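Long-range contacts in polyketide biosynthesis 3-hydroxy-3-methylglutaryl-ACP synthase PksG (Bacillus subtilis, PDB 4YXT), which catalyses the aldol condensation of acetyl-AcpK with a carrier-bound beta-ketothioester polyketide intermediate during biosynthesis of the antibiotic bacillaene: residues A190-Y196 with C330-S336; L38-A43 with C291-N296; E49-T53 with L91-I95; E22-R27 with M364-E368. The protein carries 1 engineered substitution. All blocks are in the same frame, centred on the assembly; numbering follows the deposited sequence.

Contact 1 of 4, residues A190-Y196 with C330-S336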
loop_
_atom_site.group_PDB
_atom_site.type_symbol
_atom_site.label_atom_id
_atom_site.label_comp_id
_atom_site.label_asym_id
_atom_site.label_seq_id
_atom_site.Cartn_x
_atom_site.Cartn_y
_atom_site.Cartn_z
ATOM N N ALA A 190 -11.030 3.257 -19.045
ATOM C CA ALA A 190 -11.179 1.976 -19.733
ATOM C C ALA A 190 -10.566 0.879 -18.848
ATOM O O ALA A 190 -9.407 0.438 -19.056
ATOM C CB ALA A 190 -10.474 2.026 -21.073
ATOM N N ASN A 191 -11.335 0.500 -17.831
ATOM C CA ASN A 191 -10.857 -0.306 -16.674
ATOM C C ASN A 191 -12.006 -1.179 -16.180
ATOM O O ASN A 191 -13.066 -0.655 -15.848
ATOM C CB ASN A 191 -10.429 0.607 -15.481
ATOM C CG ASN A 191 -9.324 1.568 -15.857
ATOM O OD1 ASN A 191 -8.142 1.307 -15.643
ATOM N ND2 ASN A 191 -9.699 2.666 -16.481
ATOM N N GLY A 192 -11.788 -2.488 -16.109
ATOM C CA GLY A 192 -12.711 -3.370 -15.467
ATOM C C GLY A 192 -11.979 -4.025 -14.325
ATOM O O GLY A 192 -11.151 -4.912 -14.551
ATOM N N TYR A 193 -12.263 -3.580 -13.098
ATOM C CA TYR A 193 -11.627 -4.153 -11.898
ATOM C C TYR A 193 -12.648 -4.999 -11.161
ATOM O O TYR A 193 -13.850 -4.744 -11.217
ATOM C CB TYR A 193 -11.044 -3.040 -10.988
ATOM C CG TYR A 193 -11.760 -1.669 -10.999
ATOM C CD1 TYR A 193 -11.176 -0.561 -11.612
ATOM C CD2 TYR A 193 -13.018 -1.470 -10.385
ATOM C CE1 TYR A 193 -11.804 0.692 -11.638
ATOM C CE2 TYR A 193 -13.639 -0.206 -10.400
ATOM C CZ TYR A 193 -13.009 0.889 -11.009
ATOM O OH TYR A 193 -13.619 2.181 -11.063
ATOM N N TYR A 194 -12.173 -6.021 -10.444
ATOM C CA TYR A 194 -13.047 -6.973 -9.863
ATOM C C TYR A 194 -12.294 -7.706 -8.734
ATOM O O TYR A 194 -11.125 -8.067 -8.892
ATOM C CB TYR A 194 -13.538 -7.924 -10.980
ATOM C CG TYR A 194 -14.414 -9.095 -10.534
ATOM C CD1 TYR A 194 -15.781 -8.940 -10.303
ATOM C CD2 TYR A 194 -13.854 -10.355 -10.394
ATOM C CE1 TYR A 194 -16.559 -10.016 -9.903
ATOM C CE2 TYR A 194 -14.616 -11.427 -10.017
ATOM C CZ TYR A 194 -15.957 -11.258 -9.755
ATOM O OH TYR A 194 -16.640 -12.394 -9.344
ATOM N N GLY A 195 -12.923 -7.833 -7.591
ATOM C CA GLY A 195 -12.322 -8.575 -6.442
ATOM C C GLY A 195 -13.324 -9.044 -5.412
ATOM O O GLY A 195 -14.507 -8.614 -5.390
ATOM N N TYR A 196 -12.844 -9.967 -4.581
ATOM C CA TYR A 196 -13.630 -10.668 -3.557
ATOM C C TYR A 196 -12.626 -11.483 -2.745
ATOM O O TYR A 196 -11.544 -11.801 -3.249
ATOM C CB TYR A 196 -14.652 -11.600 -4.216
ATOM C CG TYR A 196 -14.058 -12.578 -5.203
ATOM C CD1 TYR A 196 -13.837 -12.219 -6.534
ATOM C CD2 TYR A 196 -13.780 -13.890 -4.834
ATOM C CE1 TYR A 196 -13.307 -13.117 -7.437
ATOM C CE2 TYR A 196 -13.262 -14.791 -5.741
ATOM C CZ TYR A 196 -12.999 -14.407 -7.029
ATOM O OH TYR A 196 -12.497 -15.343 -7.949
ATOM N N CYS A 330 -8.660 -11.781 -3.149
ATOM C CA CYS A 330 -8.057 -11.565 -4.451
ATOM C C CYS A 330 -8.577 -10.242 -5.040
ATOM O O CYS A 330 -9.594 -9.738 -4.594
ATOM C CB CYS A 330 -8.450 -12.656 -5.425
ATOM S SG CYS A 330 -10.014 -12.380 -6.345
ATOM N N CYS A 331 -7.843 -9.677 -5.977
ATOM C CA CYS A 331 -8.309 -8.504 -6.765
ATOM C C CYS A 331 -7.733 -8.622 -8.171
ATOM O O CYS A 331 -6.683 -9.286 -8.356
ATOM C CB CYS A 331 -7.926 -7.115 -6.121
ATOM S SG CYS A 331 -8.915 -5.733 -6.801
ATOM N N SER A 332 -8.389 -7.975 -9.138
ATOM C CA SER A 332 -7.973 -8.072 -10.510
ATOM C C SER A 332 -8.443 -6.871 -11.339
ATOM O O SER A 332 -9.294 -6.106 -10.910
ATOM C CB SER A 332 -8.464 -9.392 -11.140
ATOM O OG SER A 332 -9.872 -9.512 -11.213
ATOM N N GLU A 333 -7.845 -6.690 -12.516
ATOM C CA GLU A 333 -8.170 -5.571 -13.366
ATOM C C GLU A 333 -7.745 -5.818 -14.827
ATOM O O GLU A 333 -6.662 -6.328 -15.076
ATOM C CB GLU A 333 -7.522 -4.275 -12.887
ATOM C CG GLU A 333 -7.989 -2.986 -13.651
ATOM C CD GLU A 333 -7.682 -1.652 -12.894
ATOM O OE1 GLU A 333 -7.813 -0.550 -13.478
ATOM O OE2 GLU A 333 -7.313 -1.664 -11.689
ATOM N N PHE A 334 -8.600 -5.383 -15.763
ATOM C CA PHE A 334 -8.281 -5.385 -17.152
ATOM C C PHE A 334 -8.291 -3.965 -17.611
ATOM O O PHE A 334 -9.252 -3.263 -17.404
ATOM C CB PHE A 334 -9.294 -6.206 -17.951
ATOM C CG PHE A 334 -8.977 -6.284 -19.395
ATOM C CD1 PHE A 334 -9.497 -5.349 -20.286
ATOM C CD2 PHE A 334 -8.143 -7.278 -19.878
ATOM C CE1 PHE A 334 -9.177 -5.415 -21.620
ATOM C CE2 PHE A 334 -7.826 -7.360 -21.230
ATOM C CZ PHE A 334 -8.321 -6.425 -22.100
ATOM N N TYR A 335 -7.250 -3.566 -18.311
ATOM C CA TYR A 335 -7.184 -2.242 -18.844
ATOM C C TYR A 335 -6.316 -2.240 -20.090
ATOM O O TYR A 335 -5.697 -3.238 -20.423
ATOM C CB TYR A 335 -6.558 -1.303 -17.801
ATOM C CG TYR A 335 -5.255 -1.748 -17.172
ATOM C CD1 TYR A 335 -5.195 -2.820 -16.314
ATOM C CD2 TYR A 335 -4.071 -1.051 -17.425
ATOM C CE1 TYR A 335 -4.008 -3.190 -15.708
ATOM C CE2 TYR A 335 -2.884 -1.416 -16.837
ATOM C CZ TYR A 335 -2.857 -2.478 -15.978
ATOM O OH TYR A 335 -1.673 -2.796 -15.382
ATOM N N SER A 336 -6.273 -1.102 -20.770
ATOM C CA SER A 336 -5.691 -1.029 -22.082
ATOM C C SER A 336 -4.927 0.250 -22.238
ATOM O O SER A 336 -5.113 1.193 -21.455
ATOM C CB SER A 336 -6.774 -1.099 -23.156
ATOM O OG SER A 336 -7.595 0.027 -23.073
HETATM O O HOH W 1 -6.998 1.713 -19.441
#
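Tyr194 and Phe334 both take the t rotamer at chi1, and their rings lead away from the partner strand. They lie on the same sheet face as Ser332. Ser332 adopts p, which brings its OG to 3.0 Å from Tyr194 O, and the hydroxyl donates a hydrogen bond there. The backbone bond from Ser332 N to Tyr194 O (2.7 Å) is bent and weak; with the hydroxyl, this carbonyl has two donors. The other face carries Tyr193, Glu333, Cys331 and Tyr335. Glu333 is extended, and its OE1 comes 3.8 Å from Tyr193 CD1, at the ring edge. OE1 forms a salt bridge with Arg106 of the second subunit, and OE2 a hydrogen bond with Tyr115. Tyr193 OH bonds Glu75 of the second subunit. The strands run antiparallel, at 168°, and are neighbours in the central sheet of the thiolase-like fold. Gly192 and Phe334 form a regular hydrogen-bonded pair, with N to O distances of 3.0 Å from Gly192 N to Phe334 O and 2.9 Å from Phe334 N to Gly192 O. Gly195 faces Cys331 at a CA-CA distance of 4.0 Å. A CB on Gly195 would clash with Cys330 O. Beyond it, Cys330 SG sits over the face of the Tyr196 ring (chi1 p), 3.7 Å from its centroid, a Cys sulfur-aromatic contact. Cys330 follows a cis peptide bond, and its N donates to Tyr196 O at 2.9 Å.

Contact 2 of 4, residues L38-A43 with C291-N296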
loop_
_atom_site.group_PDB
_atom_site.type_symbol
_atom_site.label_atom_id
_atom_site.label_comp_id
_atom_site.label_asym_id
_atom_site.label_seq_id
_atom_site.Cartn_x
_atom_site.Cartn_y
_atom_site.Cartn_z
ATOM N N LEU A 38 6.050 -24.274 -19.381
ATOM C CA LEU A 38 6.629 -23.423 -20.420
ATOM C C LEU A 38 7.612 -22.430 -19.824
ATOM O O LEU A 38 7.544 -21.244 -20.106
ATOM C CB LEU A 38 5.550 -22.677 -21.224
ATOM C CG LEU A 38 4.459 -23.431 -21.983
ATOM C CD1 LEU A 38 3.576 -22.459 -22.774
ATOM C CD2 LEU A 38 4.945 -24.510 -22.934
ATOM N N MET A 39 8.510 -22.914 -18.994
ATOM C CA MET A 39 9.484 -22.069 -18.300
ATOM C C MET A 39 10.913 -22.539 -18.603
ATOM O O MET A 39 11.115 -23.689 -18.911
ATOM C CB MET A 39 9.175 -22.076 -16.805
ATOM C CG MET A 39 7.818 -21.426 -16.484
ATOM S SD MET A 39 7.551 -19.737 -17.138
ATOM C CE MET A 39 7.689 -18.792 -15.613
ATOM N N LYS A 40 11.900 -21.643 -18.561
ATOM C CA LYS A 40 13.284 -22.032 -18.914
ATOM C C LYS A 40 14.277 -21.589 -17.899
ATOM O O LYS A 40 15.201 -22.306 -17.626
ATOM C CB LYS A 40 13.717 -21.483 -20.288
ATOM C CG LYS A 40 12.676 -21.608 -21.393
ATOM C CD LYS A 40 12.923 -20.611 -22.503
ATOM C CE LYS A 40 14.000 -21.096 -23.473
ATOM N NZ LYS A 40 14.089 -20.181 -24.671
ATOM N N GLU A 41 14.124 -20.392 -17.358
ATOM C CA GLU A 41 15.040 -19.938 -16.366
ATOM C C GLU A 41 14.247 -19.266 -15.278
ATOM O O GLU A 41 13.165 -18.792 -15.495
ATOM C CB GLU A 41 16.046 -18.945 -16.974
ATOM C CG GLU A 41 16.795 -19.462 -18.202
ATOM C CD GLU A 41 17.406 -18.350 -19.044
ATOM O OE1 GLU A 41 16.779 -17.278 -19.202
ATOM O OE2 GLU A 41 18.516 -18.541 -19.578
ATOM N N LYS A 42 14.786 -19.287 -14.079
ATOM C CA LYS A 42 14.280 -18.431 -13.017
ATOM C C LYS A 42 15.457 -17.642 -12.464
ATOM O O LYS A 42 16.544 -18.213 -12.287
ATOM C CB LYS A 42 13.593 -19.250 -11.938
ATOM C CG LYS A 42 14.467 -20.275 -11.201
ATOM C CD LYS A 42 13.594 -20.946 -10.149
ATOM C CE LYS A 42 14.417 -21.607 -9.054
ATOM N NZ LYS A 42 13.538 -21.878 -7.878
ATOM N N ALA A 43 15.256 -16.344 -12.236
ATOM C CA ALA A 43 16.174 -15.566 -11.429
ATOM C C ALA A 43 16.201 -16.093 -10.014
ATOM O O ALA A 43 15.188 -16.553 -9.507
ATOM C CB ALA A 43 15.730 -14.116 -11.413
ATOM N N CYS A 291 9.216 -13.388 -19.280
ATOM C CA CYS A 291 8.635 -14.124 -18.181
ATOM C C CYS A 291 9.247 -15.506 -18.070
ATOM O O CYS A 291 9.534 -15.955 -16.982
ATOM C CB CYS A 291 7.105 -14.192 -18.361
ATOM S SG CYS A 291 6.366 -12.541 -18.201
ATOM N N GLN A 292 9.479 -16.148 -19.205
ATOM C CA GLN A 292 10.111 -17.446 -19.224
ATOM C C GLN A 292 11.543 -17.466 -18.738
ATOM O O GLN A 292 12.071 -18.541 -18.533
ATOM C CB GLN A 292 10.202 -17.962 -20.647
ATOM C CG GLN A 292 8.873 -18.259 -21.297
ATOM C CD GLN A 292 9.099 -18.993 -22.588
ATOM O OE1 GLN A 292 9.368 -20.194 -22.577
ATOM N NE2 GLN A 292 9.063 -18.268 -23.701
ATOM N N ARG A 293 12.187 -16.312 -18.613
ATOM C CA ARG A 293 13.582 -16.267 -18.235
ATOM C C ARG A 293 13.802 -15.779 -16.822
ATOM O O ARG A 293 14.878 -15.992 -16.226
ATOM C CB ARG A 293 14.357 -15.437 -19.249
ATOM C CG ARG A 293 14.258 -15.933 -20.681
ATOM C CD ARG A 293 15.076 -15.072 -21.671
ATOM N NE ARG A 293 16.470 -15.150 -21.280
ATOM C CZ ARG A 293 17.451 -14.439 -21.773
ATOM N NH1 ARG A 293 17.238 -13.505 -22.686
ATOM N NH2 ARG A 293 18.657 -14.636 -21.274
ATOM N N VAL A 294 12.754 -15.193 -16.249
ATOM C CA VAL A 294 12.810 -14.716 -14.853
ATOM C C VAL A 294 12.003 -15.525 -13.817
ATOM O O VAL A 294 12.390 -15.687 -12.647
ATOM C CB VAL A 294 12.390 -13.226 -14.840
ATOM C CG1 VAL A 294 12.775 -12.578 -13.528
ATOM C CG2 VAL A 294 13.140 -12.496 -15.944
ATOM N N GLY A 295 10.881 -16.059 -14.249
ATOM C CA GLY A 295 9.993 -16.743 -13.326
ATOM C C GLY A 295 8.790 -15.886 -12.978
ATOM O O GLY A 295 8.569 -14.872 -13.587
ATOM N N ASN A 296 7.980 -16.375 -12.059
ATOM C CA ASN A 296 6.892 -15.637 -11.491
ATOM C C ASN A 296 7.477 -14.594 -10.542
ATOM O O ASN A 296 8.061 -14.916 -9.495
ATOM C CB ASN A 296 5.937 -16.555 -10.697
ATOM C CG ASN A 296 4.853 -15.774 -9.959
ATOM O OD1 ASN A 296 4.462 -14.657 -10.339
ATOM N ND2 ASN A 296 4.378 -16.360 -8.875
HETATM O O HOH W 2 19.482 -15.714 -19.173
#
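Backbone hydrogen bonds tie the two segments together. Gln292 O accepts from two successive amides, Lys40 N at 3.1 Å and Glu41 N at 3.0 Å. Further along, Ala43 N donates to Val294 O at 3.0 Å. A CA-H...O contact supports this end, with Lys42 CA 3.4 Å from Val294 O. The charged group lies beside these bonds. Arg293 NE donates to Glu41 OE1 at 3.0 Å through a nearly straight hydrogen bond that is part of a salt bridge, and the carboxylate oxygen lies near the guanidinium plane. Water 2 accepts from Arg293 NH2 at 2.5 Å and makes a weak bond to Glu41 OE2 at 3.0 Å. Both charges have second partners: Arg359 for Glu41 and Asp357 for Arg293. The arrangement joins the edge strand 41-43 of a small three-stranded sheet to the short helix 291-294. It thereby links N-terminal and C-terminal parts of the HMG-CoA synthase fold. Gly295 ends the helix with a positive phi of 104°, and its N bonds Cys291 O at 3.0 Å. At these backbone angles a CB would be jammed against the preceding carbonyl. Two apolar contacts complete the account. Met39 CE reaches Gly295 CA at 3.8 Å. Ala43 CB touches Val294 CG1 at 3.9 Å. Just past Gly295, Asn296 touches His250, a probable proton donor/acceptor by similarity.

Contact 3 of 4, residues E49-T53 with L91-I95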
loop_
_atom_site.group_PDB
_atom_site.type_symbol
_atom_site.label_atom_id
_atom_site.label_comp_id
_atom_site.label_asym_id
_atom_site.label_seq_id
_atom_site.Cartn_x
_atom_site.Cartn_y
_atom_site.Cartn_z
ATOM N N GLU A 49 21.083 -9.501 -1.876
ATOM C CA GLU A 49 20.085 -8.759 -2.611
ATOM C C GLU A 49 18.865 -8.802 -1.735
ATOM O O GLU A 49 18.730 -9.682 -0.880
ATOM C CB GLU A 49 19.825 -9.383 -3.934
ATOM C CG GLU A 49 21.031 -9.375 -4.840
ATOM C CD GLU A 49 20.741 -10.128 -6.097
ATOM O OE1 GLU A 49 20.578 -11.374 -6.033
ATOM O OE2 GLU A 49 20.609 -9.452 -7.127
ATOM N N ASP A 50 18.030 -7.796 -1.916
ATOM C CA ASP A 50 16.757 -7.723 -1.260
ATOM C C ASP A 50 15.817 -6.947 -2.181
ATOM O O ASP A 50 16.184 -6.619 -3.292
ATOM C CB ASP A 50 16.916 -7.129 0.133
ATOM C CG ASP A 50 17.128 -5.649 0.131
ATOM O OD1 ASP A 50 17.129 -5.010 -0.942
ATOM O OD2 ASP A 50 17.211 -5.131 1.256
ATOM N N PRO A 51 14.572 -6.722 -1.760
ATOM C CA PRO A 51 13.721 -5.907 -2.675
ATOM C C PRO A 51 14.135 -4.475 -2.954
ATOM O O PRO A 51 13.676 -3.889 -3.952
ATOM C CB PRO A 51 12.372 -5.924 -1.976
ATOM C CG PRO A 51 12.408 -7.206 -1.198
ATOM C CD PRO A 51 13.795 -7.383 -0.708
ATOM N N VAL A 52 14.869 -3.858 -2.050
ATOM C CA VAL A 52 15.460 -2.532 -2.319
ATOM C C VAL A 52 16.510 -2.616 -3.444
ATOM O O VAL A 52 16.451 -1.894 -4.439
ATOM C CB VAL A 52 16.130 -1.961 -1.059
ATOM C CG1 VAL A 52 16.741 -0.609 -1.384
ATOM C CG2 VAL A 52 15.090 -1.883 0.081
ATOM N N THR A 53 17.426 -3.561 -3.316
ATOM C CA THR A 53 18.450 -3.712 -4.322
ATOM C C THR A 53 17.796 -3.993 -5.643
ATOM O O THR A 53 18.182 -3.397 -6.653
ATOM C CB THR A 53 19.486 -4.810 -3.978
ATOM O OG1 THR A 53 18.878 -6.106 -4.021
ATOM C CG2 THR A 53 20.088 -4.563 -2.574
ATOM N N LEU A 91 9.629 -0.095 1.770
ATOM C CA LEU A 91 10.750 -0.183 0.873
ATOM C C LEU A 91 11.056 1.153 0.228
ATOM O O LEU A 91 12.230 1.398 -0.160
ATOM C CB LEU A 91 10.451 -1.224 -0.207
ATOM C CG LEU A 91 10.325 -2.641 0.279
ATOM C CD1 LEU A 91 9.758 -3.604 -0.782
ATOM C CD2 LEU A 91 11.734 -3.073 0.730
ATOM N N SER A 92 10.009 1.961 -0.002
ATOM C CA SER A 92 10.169 3.219 -0.719
ATOM C C SER A 92 11.105 4.248 -0.038
ATOM O O SER A 92 11.627 5.151 -0.705
ATOM C CB SER A 92 8.813 3.895 -0.985
ATOM O OG SER A 92 8.011 3.109 -1.867
ATOM N N THR A 93 11.289 4.138 1.276
ATOM C CA THR A 93 12.215 4.993 1.999
ATOM C C THR A 93 13.696 4.782 1.536
ATOM O O THR A 93 14.408 5.736 1.160
ATOM C CB THR A 93 12.061 4.795 3.512
ATOM O OG1 THR A 93 12.433 3.457 3.886
ATOM C CG2 THR A 93 10.596 5.093 4.007
ATOM N N TYR A 94 14.140 3.528 1.535
ATOM C CA TYR A 94 15.463 3.145 1.028
ATOM C C TYR A 94 15.624 3.390 -0.471
ATOM O O TYR A 94 16.653 3.902 -0.898
ATOM C CB TYR A 94 15.701 1.659 1.298
ATOM C CG TYR A 94 15.940 1.325 2.758
ATOM C CD1 TYR A 94 17.021 1.883 3.427
ATOM C CD2 TYR A 94 15.091 0.499 3.465
ATOM C CE1 TYR A 94 17.271 1.600 4.729
ATOM C CE2 TYR A 94 15.334 0.194 4.786
ATOM C CZ TYR A 94 16.442 0.743 5.413
ATOM O OH TYR A 94 16.763 0.471 6.738
ATOM N N ILE A 95 14.616 3.025 -1.280
ATOM C CA ILE A 95 14.701 3.248 -2.715
ATOM C C ILE A 95 14.899 4.732 -3.008
ATOM O O ILE A 95 15.720 5.104 -3.804
ATOM C CB ILE A 95 13.453 2.826 -3.493
ATOM C CG1 ILE A 95 13.093 1.361 -3.298
ATOM C CG2 ILE A 95 13.623 3.098 -4.955
ATOM C CD1 ILE A 95 14.269 0.491 -3.288
#
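A capping box starts helix 51-64 and sets its first turn against the N-terminal part of helix 91-99. Both helices belong to the N-terminal part of the thiolase-like fold. Glu49 precedes the turn and lies out of reach of the partner. Asp50 is the N-cap. Its OD1 accepts from Thr53 N at 2.8 Å, and its own N donates to Thr53 OG1, also at 2.8 Å. The other carboxylate oxygen, OD2, forms a salt bridge with Arg414. Pro51 is the first helical residue, and its CB packs on Leu91 CD1 at 3.7 Å. Val52 makes most of the contact. Its CG2 meets Leu91 CD2 at 3.6 Å, and its CG1 meets Tyr94 CB at 3.7 Å. Leu91, Tyr94 and Ile95 lie one helical turn apart or next to each other, so Val52 fits against a single patch of helix 91-99. The Tyr94 ring leads away, and its OH bonds Arg414 and His413 on strand 413-419. Thr53 points away from the partner helix and serves the cap instead. The interface is apolar and buried. Its closest approach is 3.3 Å, between Val52 CG1 and Ile95 CD1.

Contact 4 of 4, residues E22-R27 with M364-E368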
loop_
_atom_site.group_PDB
_atom_site.type_symbol
_atom_site.label_atom_id
_atom_site.label_comp_id
_atom_site.label_asym_id
_atom_site.label_seq_id
_atom_site.Cartn_x
_atom_site.Cartn_y
_atom_site.Cartn_z
ATOM N N GLU A 22 17.417 -28.195 -16.321
ATOM C CA GLU A 22 18.347 -28.940 -15.460
ATOM C C GLU A 22 17.709 -29.239 -14.113
ATOM O O GLU A 22 17.890 -30.330 -13.549
ATOM C CB GLU A 22 19.655 -28.176 -15.220
ATOM C CG GLU A 22 20.557 -28.004 -16.443
ATOM C CD GLU A 22 21.763 -27.054 -16.213
ATOM O OE1 GLU A 22 21.809 -26.293 -15.201
ATOM O OE2 GLU A 22 22.690 -27.053 -17.066
ATOM N N LEU A 23 16.991 -28.266 -13.561
ATOM C CA LEU A 23 16.393 -28.466 -12.238
ATOM C C LEU A 23 15.366 -29.594 -12.302
ATOM O O LEU A 23 15.283 -30.400 -11.412
ATOM C CB LEU A 23 15.752 -27.182 -11.710
ATOM C CG LEU A 23 15.076 -27.303 -10.352
ATOM C CD1 LEU A 23 16.118 -27.501 -9.246
ATOM C CD2 LEU A 23 14.200 -26.087 -10.083
ATOM N N ALA A 24 14.588 -29.642 -13.362
ATOM C CA ALA A 24 13.570 -30.663 -13.467
ATOM C C ALA A 24 14.221 -32.066 -13.374
ATOM O O ALA A 24 13.753 -32.934 -12.608
ATOM C CB ALA A 24 12.799 -30.493 -14.761
ATOM N N LYS A 25 15.304 -32.250 -14.145
ATOM C CA LYS A 25 16.110 -33.479 -14.162
ATOM C C LYS A 25 16.508 -33.875 -12.767
ATOM O O LYS A 25 16.323 -35.018 -12.353
ATOM C CB LYS A 25 17.399 -33.278 -14.976
ATOM C CG LYS A 25 17.345 -33.707 -16.436
ATOM C CD LYS A 25 16.044 -33.317 -17.110
ATOM C CE LYS A 25 16.068 -33.696 -18.576
ATOM N NZ LYS A 25 17.040 -32.842 -19.323
ATOM N N TYR A 26 17.065 -32.919 -12.040
ATOM C CA TYR A 26 17.548 -33.170 -10.706
ATOM C C TYR A 26 16.437 -33.549 -9.722
ATOM O O TYR A 26 16.670 -34.278 -8.750
ATOM C CB TYR A 26 18.255 -31.931 -10.239
ATOM C CG TYR A 26 19.080 -32.104 -8.999
ATOM C CD1 TYR A 26 20.439 -32.419 -9.080
ATOM C CD2 TYR A 26 18.519 -31.890 -7.744
ATOM C CE1 TYR A 26 21.209 -32.551 -7.932
ATOM C CE2 TYR A 26 19.274 -32.006 -6.587
ATOM C CZ TYR A 26 20.612 -32.337 -6.681
ATOM O OH TYR A 26 21.337 -32.459 -5.524
ATOM N N ARG A 27 15.228 -33.066 -9.976
ATOM C CA ARG A 27 14.108 -33.235 -9.066
ATOM C C ARG A 27 13.158 -34.323 -9.545
ATOM O O ARG A 27 12.208 -34.659 -8.841
ATOM C CB ARG A 27 13.350 -31.914 -8.906
ATOM C CG ARG A 27 14.163 -30.830 -8.194
ATOM C CD ARG A 27 14.030 -30.844 -6.670
ATOM N NE ARG A 27 14.497 -29.584 -6.065
ATOM C CZ ARG A 27 15.499 -29.458 -5.186
ATOM N NH1 ARG A 27 16.164 -30.524 -4.737
ATOM N NH2 ARG A 27 15.835 -28.255 -4.717
ATOM N N MET A 364 23.692 -26.658 -9.567
ATOM C CA MET A 364 22.819 -27.285 -8.589
ATOM C C MET A 364 23.444 -27.357 -7.203
ATOM O O MET A 364 22.725 -27.366 -6.209
ATOM C CB MET A 364 22.406 -28.692 -9.050
ATOM C CG MET A 364 21.454 -28.685 -10.235
ATOM S SD MET A 364 19.908 -27.801 -9.895
ATOM C CE MET A 364 19.458 -27.515 -11.599
ATOM N N GLU A 365 24.772 -27.405 -7.116
ATOM C CA GLU A 365 25.392 -27.382 -5.806
ATOM C C GLU A 365 25.263 -25.953 -5.266
ATOM O O GLU A 365 24.897 -25.774 -4.110
ATOM C CB GLU A 365 26.846 -27.900 -5.806
ATOM C CG GLU A 365 27.068 -29.192 -4.995
ATOM C CD GLU A 365 26.853 -30.504 -5.776
ATOM O OE1 GLU A 365 26.668 -30.449 -7.016
ATOM O OE2 GLU A 365 26.876 -31.609 -5.155
ATOM N N GLU A 366 25.531 -24.942 -6.093
ATOM C CA GLU A 366 25.343 -23.550 -5.633
ATOM C C GLU A 366 23.896 -23.264 -5.205
ATOM O O GLU A 366 23.655 -22.649 -4.170
ATOM C CB GLU A 366 25.769 -22.545 -6.711
ATOM C CG GLU A 366 27.274 -22.389 -6.820
ATOM C CD GLU A 366 27.717 -21.701 -8.089
ATOM O OE1 GLU A 366 27.138 -21.929 -9.164
ATOM O OE2 GLU A 366 28.683 -20.940 -8.017
ATOM N N TYR A 367 22.949 -23.755 -5.990
ATOM C CA TYR A 367 21.554 -23.431 -5.801
ATOM C C TYR A 367 20.960 -24.174 -4.583
ATOM O O TYR A 367 20.148 -23.613 -3.834
ATOM C CB TYR A 367 20.780 -23.712 -7.087
ATOM C CG TYR A 367 19.296 -23.666 -6.871
ATOM C CD1 TYR A 367 18.631 -22.444 -6.681
ATOM C CD2 TYR A 367 18.556 -24.828 -6.821
ATOM C CE1 TYR A 367 17.273 -22.402 -6.458
ATOM C CE2 TYR A 367 17.198 -24.792 -6.590
ATOM C CZ TYR A 367 16.564 -23.574 -6.405
ATOM O OH TYR A 367 15.209 -23.566 -6.198
ATOM N N GLU A 368 21.395 -25.412 -4.363
ATOM C CA GLU A 368 20.928 -26.223 -3.232
ATOM C C GLU A 368 21.479 -25.688 -1.897
ATOM O O GLU A 368 20.914 -25.949 -0.817
ATOM C CB GLU A 368 21.340 -27.692 -3.444
ATOM C CG GLU A 368 20.578 -28.732 -2.625
ATOM C CD GLU A 368 19.294 -29.217 -3.289
ATOM O OE1 GLU A 368 19.338 -29.624 -4.474
ATOM O OE2 GLU A 368 18.245 -29.208 -2.610
#
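Met364 is the centre of this contact. Its CA-to-CB bond points toward helix 20-27, and its CE lies 3.7 Å from Leu23 CB. The same methyl is 3.2 Å from Leu23 N and 3.7 Å from Glu22 CB, so it rests on the backbone as well as on side chains. Leu23 also reaches Tyr367, with Leu23 CD1 3.9 Å from Tyr367 CE2. Leu18 of strand 16-19 touches Leu23, Met364 and Tyr367 and extends the apolar patch inward. On another flank, Met364 lies against Tyr26. Its CB sits over one face of the ring, and its CG is 4.0 Å from Tyr26 CD1. Met364 SD is 4.9 Å from the ring centroid, placed obliquely, in a Met-aromatic contact. The axes of segments 22-27 and 364-368 cross at -77° and approach to 11.9 Å. The two helices are distant in sequence, one in the N-terminal and one in the C-terminal part of the HMG-CoA synthase chain. At the polar edge, Arg27 forms a salt bridge with Glu368. Arg27 NH1 donates to Glu368 OE2 at 3.3 Å; weak bonds of 3.3 Å also run from NH1 to OE1 and from NH2 to OE2. Arg27 NE pairs with Glu165, whose carboxylate also bonds Tyr367 OH; Tyr367 OH bonds Lys42 as well. Glu368 OE1 also lies 3.2 Å from Tyr26 CE2.

How the contacts relate
Contacts 2 and 4 touch directly. Lys42 NZ of contact 2 lies 2.9 Å from Tyr367 OH of contact 4, a probable hydrogen bond, and their centres are 15 Å apart. Contact 4 is the peripheral one and lies away from the active site. Contact 2 comes closest to it: the Asn296 side chain is about 4 Å from that of His250 and about 5 Å from that of Cys114, both catalytic by similarity. In contact 3, the Leu91 side chain is about 9 Å from that of the engineered Ala82, at a position that by similarity holds an active-site proton donor/acceptor. Contacts 1 and 3, with centres 27 Å apart, both touch the second subunit. Contact 1 lies across the chain's centre from contact 4.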